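Side-chain contacts in glyoxalase family protein (Listeria monocytogenes, PDB 2P7Q), which probably catalyses the hydration of the antibiotic fosfomycin in a manganese-dependent manner, giving resistance to it: residues Q23-A28 / I107-F112; K17-L22 / A28-S33. The protein carries 1 engineered substitution. All coordinates share one frame; numbering follows the deposited sequence.

Contact 1: Q23-A28 / I107-F112; sequences QNIFNA and IYFYDF. With GG6 ([(1S,2S)-1,2-dihydroxypropyl]phosphonic acid), chain H.
Phe109 reaches Ile25 and Phe26 of 23-28 in a wholly apolar contact that buries 102 Å². Along 107-112, Tyr108 comes first and serves the active site: its OH donates to the ligand hydroxyl O1 of GG6 at 2.7 Å, with O1 lying off the ring edge near the ring plane. Tyr108 also belongs to the manganese site. Phe109, next in sequence, points to the helix instead. Its CG sits between the backbone N and the carbonyl carbon (chi1 60°), with the side chain directed to 23-28, and it and the Phe26 side chain approach from opposite directions. Phe26 CZ lies in the plane of the Phe109 ring, at its edge, 3.7 Å from Phe109 CZ, while the Phe26 ring is met obliquely. Ile25 CG2 adds a looser touch, 4.4 Å from Phe109 CZ, and also covers part of one face of Phe26, 3.9 Å above the plane and toward the rim. Ile86 touches both Ile25 and Phe109, and Phe117 both phenylalanines. Such a buried aromatic layer between helix 15-26 and the sheet of strands 69-73, 106-110 and 116-120 belongs to the core of the glyoxalase fold.

Contact 2: K17-L22 / A28-S33; sequences KTTAFL and AEEIYS
Leu22 O accepts the amide of Ala28, six residues further on, a wider span than the i to i+4 bond seen between Leu22 N and Thr18 O at 3.1 Å. This is the C-terminal turn of a helix-to-strand connection, in which helix 15-26 gives way to strand 29-33 of the glyoxalase fold. Asn27, the first residue to leave helical angles, has positive phi, and Ala28 then lies beside Leu22. The bond from Ala28 N to Leu22 O is 3.2 Å long and fairly straight at hydrogen (159°), yet its donor stands 38° out of the carbonyl plane, so it approaches from above and not along a lone pair. The methyl of Ala28 comes in over the same group: Ala28 CB is 3.3 Å from Leu22 O, and it also touches Leu22 CB at 3.8 Å. Leu22 itself continues onto Ile56 of strand 52-58, joining the turn to the sheet.

From this point the segments diverge, the CA atoms parting from 5.5 Å at Leu22 and Ala28 to 8.5 Å at Thr19 and Glu30. Glu30 spans the gap with an extended chain, CG anti to the backbone N (chi1 177°), and crosses the Thr19 side chain at about a right angle. Both rest on Phe47 of strand 44-49. Further along, Ile31 and Tyr32 form a classic beta bulge opposite Phe46. Thr19 turns its OG1 back to Leu15 O in the helix, leaving its methyl CG2 to meet Glu30 OE2 at 3.9 Å.

How the contacts relate
The two contacts lie with centres about 11 Å apart and share helix 15-26 and residue Ala28. Along the chain their segments alternate, 17-22, 23-28, 28-33 and then 107-112, so contact 2 is local while contact 1 joins segments whose nearest ends are 79 residues apart. Contact 2 ties the helix to the strand that is outermost, within this chain, in the four-stranded sheet, and contact 1 ties its C-terminal end to the three-stranded sheet that carries Tyr108. They also touch directly: Asp111 CB packs 3.3 Å from Phe21 CE2, and Gln23 NE2 lies 3.4 Å from Glu30 OE2. One helix therefore packs against both sheets, and through contact 1 it adjoins the strand that supplies a ligand-binding residue.

Contact 1: Q23-A28 / I107-F112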
loop_
_atom_site.group_PDB
_atom_site.type_symbol
_atom_site.label_atom_id
_atom_site.label_comp_id
_atom_site.label_asym_id
_atom_site.label_seq_id
_atom_site.Cartn_x
_atom_site.Cartn_y
_atom_site.Cartn_z
ATOM N N GLN A 23 14.154 -0.970 9.364
ATOM C CA GLN A 23 14.781 -0.042 10.289
ATOM C C GLN A 23 15.957 0.681 9.642
ATOM O O GLN A 23 16.180 1.867 9.901
ATOM C CB GLN A 23 15.236 -0.788 11.538
ATOM C CG GLN A 23 14.137 -1.637 12.146
ATOM C CD GLN A 23 14.601 -2.443 13.335
ATOM O OE1 GLN A 23 15.709 -2.974 13.343
ATOM N NE2 GLN A 23 13.742 -2.557 14.344
ATOM N N ASN A 24 16.706 -0.015 8.794
ATOM C CA ASN A 24 17.851 0.621 8.149
ATOM C C ASN A 24 17.423 1.672 7.135
ATOM O O ASN A 24 17.809 2.834 7.226
ATOM C CB ASN A 24 18.742 -0.413 7.441
ATOM C CG ASN A 24 19.653 -1.165 8.392
ATOM O OD1 ASN A 24 19.809 -0.793 9.553
ATOM N ND2 ASN A 24 20.271 -2.227 7.895
ATOM N N ILE A 25 16.619 1.253 6.167
ATOM C CA ILE A 25 16.160 2.144 5.112
ATOM C C ILE A 25 15.132 3.199 5.528
ATOM O O ILE A 25 15.347 4.396 5.339
ATOM C CB ILE A 25 15.589 1.321 3.947
ATOM C CG1 ILE A 25 16.661 0.346 3.454
ATOM C CG2 ILE A 25 15.144 2.237 2.819
ATOM C CD1 ILE A 25 16.230 -0.542 2.324
ATOM N N PHE A 26 14.025 2.755 6.110
ATOM C CA PHE A 26 12.963 3.670 6.504
ATOM C C PHE A 26 12.999 4.208 7.927
ATOM O O PHE A 26 12.040 4.840 8.356
ATOM C CB PHE A 26 11.605 3.006 6.283
ATOM C CG PHE A 26 11.432 2.408 4.917
ATOM C CD1 PHE A 26 11.811 1.096 4.663
ATOM C CD2 PHE A 26 10.873 3.147 3.886
ATOM C CE1 PHE A 26 11.631 0.526 3.401
ATOM C CE2 PHE A 26 10.691 2.580 2.623
ATOM C CZ PHE A 26 11.070 1.267 2.384
ATOM N N ASN A 27 14.078 3.974 8.667
ATOM C CA ASN A 27 14.139 4.460 10.044
ATOM C C ASN A 27 12.867 3.988 10.754
ATOM O O ASN A 27 12.324 4.695 11.599
ATOM C CB ASN A 27 14.194 5.999 10.077
ATOM C CG ASN A 27 15.518 6.569 9.557
ATOM O OD1 ASN A 27 15.946 6.282 8.442
ATOM N ND2 ASN A 27 16.162 7.394 10.374
ATOM N N ALA A 28 12.390 2.797 10.398
ATOM C CA ALA A 28 11.161 2.256 10.985
ATOM C C ALA A 28 11.238 2.077 12.499
ATOM O O ALA A 28 12.184 1.488 13.022
ATOM C CB ALA A 28 10.798 0.937 10.322
ATOM N N ILE A 107 12.757 6.356 -6.779
ATOM C CA ILE A 107 13.680 5.240 -6.551
ATOM C C ILE A 107 12.802 4.020 -6.301
ATOM O O ILE A 107 11.978 4.018 -5.385
ATOM C CB ILE A 107 14.564 5.419 -5.284
ATOM C CG1 ILE A 107 15.456 6.650 -5.400
ATOM C CG2 ILE A 107 15.442 4.195 -5.092
ATOM C CD1 ILE A 107 16.172 6.979 -4.091
ATOM N N TYR A 108 12.959 2.987 -7.116
ATOM C CA TYR A 108 12.171 1.771 -6.928
ATOM C C TYR A 108 13.106 0.659 -6.481
ATOM O O TYR A 108 14.271 0.628 -6.878
ATOM C CB TYR A 108 11.456 1.383 -8.229
ATOM C CG TYR A 108 10.154 2.134 -8.475
ATOM C CD1 TYR A 108 10.084 3.205 -9.375
ATOM C CD2 TYR A 108 8.982 1.750 -7.824
ATOM C CE1 TYR A 108 8.869 3.863 -9.621
ATOM C CE2 TYR A 108 7.774 2.405 -8.062
ATOM C CZ TYR A 108 7.721 3.454 -8.960
ATOM O OH TYR A 108 6.499 4.066 -9.190
ATOM N N PHE A 109 12.599 -0.257 -5.660
ATOM C CA PHE A 109 13.424 -1.343 -5.158
ATOM C C PHE A 109 12.586 -2.369 -4.407
ATOM O O PHE A 109 11.469 -2.075 -3.990
ATOM C CB PHE A 109 14.496 -0.757 -4.240
ATOM C CG PHE A 109 13.943 -0.011 -3.055
ATOM C CD1 PHE A 109 13.665 -0.675 -1.866
ATOM C CD2 PHE A 109 13.690 1.354 -3.130
ATOM C CE1 PHE A 109 13.144 0.009 -0.769
ATOM C CE2 PHE A 109 13.168 2.049 -2.043
ATOM C CZ PHE A 109 12.894 1.374 -0.859
ATOM N N TYR A 110 13.115 -3.576 -4.220
ATOM C CA TYR A 110 12.345 -4.589 -3.508
ATOM C C TYR A 110 12.869 -4.867 -2.107
ATOM O O TYR A 110 13.923 -4.384 -1.720
ATOM C CB TYR A 110 12.349 -5.917 -4.254
ATOM C CG TYR A 110 11.852 -5.866 -5.670
ATOM C CD1 TYR A 110 12.705 -5.507 -6.708
ATOM C CD2 TYR A 110 10.526 -6.187 -5.976
ATOM C CE1 TYR A 110 12.256 -5.472 -8.008
ATOM C CE2 TYR A 110 10.070 -6.154 -7.275
ATOM C CZ TYR A 110 10.938 -5.797 -8.283
ATOM O OH TYR A 110 10.510 -5.769 -9.576
ATOM N N ASP A 111 12.099 -5.633 -1.344
ATOM C CA ASP A 111 12.533 -6.037 -0.029
ATOM C C ASP A 111 13.004 -7.446 -0.359
ATOM O O ASP A 111 13.468 -7.677 -1.479
ATOM C CB ASP A 111 11.375 -6.052 0.970
ATOM C CG ASP A 111 10.288 -7.023 0.593
ATOM O OD1 ASP A 111 9.424 -7.300 1.451
ATOM O OD2 ASP A 111 10.289 -7.494 -0.555
ATOM N N PHE A 112 12.868 -8.396 0.559
ATOM C CA PHE A 112 13.334 -9.748 0.267
ATOM C C PHE A 112 12.197 -10.661 -0.131
ATOM O O PHE A 112 12.416 -11.838 -0.440
ATOM C CB PHE A 112 14.052 -10.334 1.477
ATOM C CG PHE A 112 15.135 -9.459 2.001
ATOM C CD1 PHE A 112 15.012 -8.853 3.246
ATOM C CD2 PHE A 112 16.262 -9.190 1.224
ATOM C CE1 PHE A 112 15.996 -7.986 3.710
ATOM C CE2 PHE A 112 17.257 -8.318 1.675
ATOM C CZ PHE A 112 17.122 -7.714 2.920
HETATM O O1 GG6 H . 5.499 6.622 -9.222
HETATM C C2 GG6 H . 4.802 7.620 -10.025
HETATM C C3 GG6 H . 5.858 8.616 -10.630
HETATM C C1 GG6 H . 3.985 6.947 -11.193
HETATM O O2 GG6 H . 4.849 6.240 -12.072
HETATM P P GG6 H . 2.761 5.805 -10.600
HETATM O O3 GG6 H . 1.761 6.537 -9.659
HETATM O O4 GG6 H . 2.071 5.271 -11.740
HETATM O O5 GG6 H . 3.439 4.614 -9.804
#

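Contact 2: K17-L22 / A28-S33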
loop_
_atom_site.group_PDB
_atom_site.type_symbol
_atom_site.label_atom_id
_atom_site.label_comp_id
_atom_site.label_asym_id
_atom_site.label_seq_id
_atom_site.Cartn_x
_atom_site.Cartn_y
_atom_site.Cartn_z
ATOM N N LYS A 17 14.968 -10.829 9.290
ATOM C CA LYS A 17 15.717 -10.309 8.160
ATOM C C LYS A 17 14.994 -9.104 7.548
ATOM O O LYS A 17 15.632 -8.139 7.133
ATOM C CB LYS A 17 15.928 -11.410 7.122
ATOM C CG LYS A 17 16.836 -11.031 5.968
ATOM C CD LYS A 17 17.201 -12.259 5.145
ATOM C CE LYS A 17 17.561 -11.914 3.701
ATOM N NZ LYS A 17 18.705 -10.985 3.594
ATOM N N THR A 18 13.663 -9.148 7.510
ATOM C CA THR A 18 12.891 -8.034 6.954
ATOM C C THR A 18 12.915 -6.839 7.905
ATOM O O THR A 18 12.954 -5.691 7.464
ATOM C CB THR A 18 11.406 -8.420 6.700
ATOM O OG1 THR A 18 11.320 -9.388 5.646
ATOM C CG2 THR A 18 10.600 -7.192 6.306
ATOM N N THR A 19 12.896 -7.107 9.208
ATOM C CA THR A 19 12.900 -6.034 10.207
ATOM C C THR A 19 14.071 -5.059 10.070
ATOM O O THR A 19 13.889 -3.842 10.154
ATOM C CB THR A 19 12.906 -6.596 11.642
ATOM O OG1 THR A 19 11.687 -7.305 11.885
ATOM C CG2 THR A 19 13.030 -5.471 12.653
ATOM N N ALA A 20 15.266 -5.604 9.858
ATOM C CA ALA A 20 16.476 -4.801 9.719
ATOM C C ALA A 20 16.407 -3.974 8.441
ATOM O O ALA A 20 16.929 -2.858 8.366
ATOM C CB ALA A 20 17.703 -5.714 9.698
ATOM N N PHE A 21 15.764 -4.546 7.433
ATOM C CA PHE A 21 15.576 -3.885 6.147
ATOM C C PHE A 21 14.760 -2.602 6.360
ATOM O O PHE A 21 15.097 -1.549 5.824
ATOM C CB PHE A 21 14.837 -4.850 5.206
ATOM C CG PHE A 21 14.323 -4.218 3.933
ATOM C CD1 PHE A 21 15.173 -3.975 2.860
ATOM C CD2 PHE A 21 12.972 -3.916 3.794
ATOM C CE1 PHE A 21 14.682 -3.444 1.654
ATOM C CE2 PHE A 21 12.475 -3.385 2.594
ATOM C CZ PHE A 21 13.338 -3.152 1.522
ATOM N N LEU A 22 13.701 -2.705 7.158
ATOM C CA LEU A 22 12.812 -1.582 7.440
ATOM C C LEU A 22 13.431 -0.527 8.340
ATOM O O LEU A 22 13.251 0.673 8.120
ATOM C CB LEU A 22 11.516 -2.079 8.092
ATOM C CG LEU A 22 10.557 -2.939 7.266
ATOM C CD1 LEU A 22 9.452 -3.452 8.148
ATOM C CD2 LEU A 22 9.981 -2.116 6.125
ATOM N N ALA A 28 12.390 2.797 10.398
ATOM C CA ALA A 28 11.161 2.256 10.985
ATOM C C ALA A 28 11.238 2.077 12.499
ATOM O O ALA A 28 12.184 1.488 13.022
ATOM C CB ALA A 28 10.798 0.937 10.322
ATOM N N GLU A 29 10.225 2.589 13.194
ATOM C CA GLU A 29 10.158 2.519 14.646
ATOM C C GLU A 29 9.331 1.332 15.091
ATOM O O GLU A 29 8.097 1.401 15.086
ATOM C CB GLU A 29 9.530 3.792 15.211
ATOM C CG GLU A 29 9.423 3.819 16.734
ATOM C CD GLU A 29 8.559 4.963 17.255
ATOM O OE1 GLU A 29 8.433 6.000 16.559
ATOM O OE2 GLU A 29 8.013 4.828 18.375
ATOM N N GLU A 30 10.000 0.246 15.472
ATOM C CA GLU A 30 9.290 -0.936 15.940
ATOM C C GLU A 30 8.509 -0.521 17.184
ATOM O O GLU A 30 9.048 0.132 18.067
ATOM C CB GLU A 30 10.273 -2.061 16.269
ATOM C CG GLU A 30 9.628 -3.316 16.831
ATOM C CD GLU A 30 10.581 -4.509 16.878
ATOM O OE1 GLU A 30 10.359 -5.419 17.697
ATOM O OE2 GLU A 30 11.539 -4.553 16.088
ATOM N N ILE A 31 7.234 -0.884 17.243
ATOM C CA ILE A 31 6.407 -0.504 18.375
ATOM C C ILE A 31 5.740 -1.710 18.994
ATOM O O ILE A 31 5.125 -1.616 20.054
ATOM C CB ILE A 31 5.302 0.484 17.946
ATOM C CG1 ILE A 31 4.381 -0.189 16.926
ATOM C CG2 ILE A 31 5.926 1.748 17.345
ATOM C CD1 ILE A 31 3.216 0.672 16.492
ATOM N N TYR A 32 5.852 -2.846 18.324
ATOM C CA TYR A 32 5.233 -4.052 18.835
ATOM C C TYR A 32 5.832 -5.308 18.231
ATOM O O TYR A 32 6.061 -5.384 17.025
ATOM C CB TYR A 32 3.727 -4.032 18.564
ATOM C CG TYR A 32 3.075 -5.345 18.888
ATOM C CD1 TYR A 32 2.759 -5.682 20.205
ATOM C CD2 TYR A 32 2.870 -6.302 17.897
ATOM C CE1 TYR A 32 2.266 -6.946 20.528
ATOM C CE2 TYR A 32 2.378 -7.566 18.209
ATOM C CZ TYR A 32 2.083 -7.880 19.527
ATOM O OH TYR A 32 1.647 -9.141 19.843
ATOM N N SER A 33 6.083 -6.292 19.090
ATOM C CA SER A 33 6.645 -7.571 18.673
ATOM C C SER A 33 5.796 -8.645 19.326
ATOM O O SER A 33 5.451 -8.525 20.496
ATOM C CB SER A 33 8.095 -7.690 19.146
ATOM O OG SER A 33 8.737 -8.812 18.566
#